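Local coordinates for protein cysteine protease (Xylella fastidiosa, PDB 3OIS) that probably acts as a papain-family cysteine protease and binds the nucleotide uridine-5'-diphosphate, at residues Y211-G216 / K229-E234. Sequence-based numbering, arbitrary orientation.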
# COMPACT_ATOMS: atom_id res chain seq x y z
N TYR A 211 2.69 -13.61 7.90
CA TYR A 211 3.15 -14.73 8.76
C TYR A 211 4.25 -15.52 8.03
O TYR A 211 4.36 -15.44 6.77
CB TYR A 211 1.96 -15.67 9.06
CG TYR A 211 1.03 -15.05 10.07
CD1 TYR A 211 1.12 -15.45 11.43
CD2 TYR A 211 0.15 -14.04 9.72
CE1 TYR A 211 0.28 -14.91 12.35
CE2 TYR A 211 -0.68 -13.49 10.66
CZ TYR A 211 -0.61 -13.94 11.97
OH TYR A 211 -1.39 -13.35 12.94
N ASN A 212 5.03 -16.27 8.82
CA ASN A 212 6.16 -17.02 8.23
C ASN A 212 5.64 -18.12 7.25
O ASN A 212 6.41 -18.64 6.43
CB ASN A 212 6.96 -17.69 9.34
CG ASN A 212 6.21 -18.87 9.93
OD1 ASN A 212 5.05 -18.76 10.28
ND2 ASN A 212 6.86 -20.04 9.98
N SER A 213 4.35 -18.44 7.30
CA SER A 213 3.84 -19.49 6.36
C SER A 213 3.84 -18.99 4.90
O SER A 213 3.76 -19.79 3.91
CB SER A 213 2.46 -19.92 6.76
OG SER A 213 1.58 -18.86 7.10
N TRP A 214 3.86 -17.66 4.72
CA TRP A 214 4.03 -17.08 3.36
C TRP A 214 5.52 -16.68 3.09
O TRP A 214 6.10 -17.06 2.06
CB TRP A 214 3.09 -15.85 3.22
CG TRP A 214 3.13 -15.20 1.86
CD1 TRP A 214 3.31 -15.84 0.63
CD2 TRP A 214 3.04 -13.81 1.60
NE1 TRP A 214 3.29 -14.89 -0.39
CE2 TRP A 214 3.09 -13.64 0.17
CE3 TRP A 214 2.83 -12.67 2.41
CZ2 TRP A 214 3.02 -12.36 -0.41
CZ3 TRP A 214 2.71 -11.47 1.85
CH2 TRP A 214 2.83 -11.26 0.44
N VAL A 215 6.16 -15.96 4.04
CA VAL A 215 7.43 -15.34 3.77
C VAL A 215 8.62 -16.10 4.27
O VAL A 215 9.74 -15.69 4.03
CB VAL A 215 7.54 -13.87 4.34
CG1 VAL A 215 6.49 -12.98 3.71
CG2 VAL A 215 7.38 -13.84 5.86
N GLY A 216 8.37 -17.17 5.01
CA GLY A 216 9.49 -17.90 5.67
C GLY A 216 10.41 -18.55 4.62
O GLY A 216 9.94 -19.13 3.60
N LYS A 229 -2.43 -20.87 14.00
CA LYS A 229 -1.84 -20.45 15.27
C LYS A 229 -0.44 -21.10 15.52
O LYS A 229 0.27 -20.75 16.48
CB LYS A 229 -2.81 -20.74 16.45
CG LYS A 229 -3.98 -19.86 16.51
CD LYS A 229 -5.00 -20.30 17.62
CE LYS A 229 -6.14 -19.29 17.66
NZ LYS A 229 -7.12 -19.43 18.81
N ASN A 230 -0.02 -22.02 14.65
CA ASN A 230 1.33 -22.51 14.67
C ASN A 230 2.34 -21.63 13.93
O ASN A 230 3.53 -21.90 13.99
CB ASN A 230 1.42 -23.94 14.08
CG ASN A 230 0.46 -24.87 14.78
OD1 ASN A 230 0.53 -24.99 16.02
ND2 ASN A 230 -0.54 -25.35 14.06
N ASP A 231 1.84 -20.66 13.17
CA ASP A 231 2.71 -19.82 12.38
C ASP A 231 3.26 -18.72 13.26
O ASP A 231 2.85 -18.58 14.44
CB ASP A 231 1.91 -19.17 11.24
CG ASP A 231 1.51 -20.14 10.14
OD1 ASP A 231 2.14 -21.23 10.08
OD2 ASP A 231 0.62 -19.74 9.35
N THR A 232 4.18 -17.93 12.75
CA THR A 232 4.65 -16.72 13.49
C THR A 232 4.36 -15.40 12.75
O THR A 232 4.57 -15.25 11.54
CB THR A 232 6.16 -16.86 13.87
OG1 THR A 232 6.76 -15.58 14.22
CG2 THR A 232 6.90 -17.47 12.76
N LEU A 233 3.88 -14.41 13.49
CA LEU A 233 3.72 -13.06 12.94
C LEU A 233 5.07 -12.46 12.65
O LEU A 233 5.96 -12.38 13.56
CB LEU A 233 2.92 -12.20 13.96
CG LEU A 233 2.71 -10.70 13.53
CD1 LEU A 233 1.82 -10.64 12.33
CD2 LEU A 233 1.94 -9.98 14.70
N GLU A 234 5.28 -12.04 11.41
CA GLU A 234 6.53 -11.36 10.97
C GLU A 234 6.45 -9.84 10.80
O GLU A 234 7.48 -9.11 10.87
CB GLU A 234 7.02 -11.93 9.63
CG GLU A 234 7.25 -13.48 9.70
CD GLU A 234 8.35 -13.86 10.71
OE1 GLU A 234 9.38 -13.16 10.82
OE2 GLU A 234 8.18 -14.83 11.43
O HOH W 1 4.51 -22.32 11.03
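Y211 and L233 form an antiparallel non-hydrogen-bonded pair, their CA atoms 4.5 Å apart, where strand 204-211 gives way to the short helix 212-215 and strand 233-245 begins. Both strands belong to the antiparallel sheet of the papain-like fold, and the contact joins the C-terminal end of the first to the N-terminal start of the second at the protein surface, away from the UDP pocket. Just past the pair, where the chain turns into the helix, N212 N donates to T232 O (2.9 Å). In return, T232 N reaches the side-chain amide, N212 OD1, at 2.7 Å; the bond is nearly straight (170°), although T232 N sits well above the amide plane. The N212 side chain can turn back to this bond because its CG sits between the backbone N and the carbonyl carbon (chi1 72°). On the side of the sheet that carries both side chains, L233 CA sits over the face of the Y211 ring, a CH-pi contact at 4.2 Å to the centroid, while L233 CD1 lies above the same ring toward the rim. Beyond the pair, E234 CG lies against V215 CG2. D231 OD2 is held by two donors, the backbone N of T228 and the hydroxyl of S213, and D231 OD1 accepts a bond from a water that also donates to N230 O. S213 OG meets D231 OD2 at 2.6 Å from above the carboxylate plane.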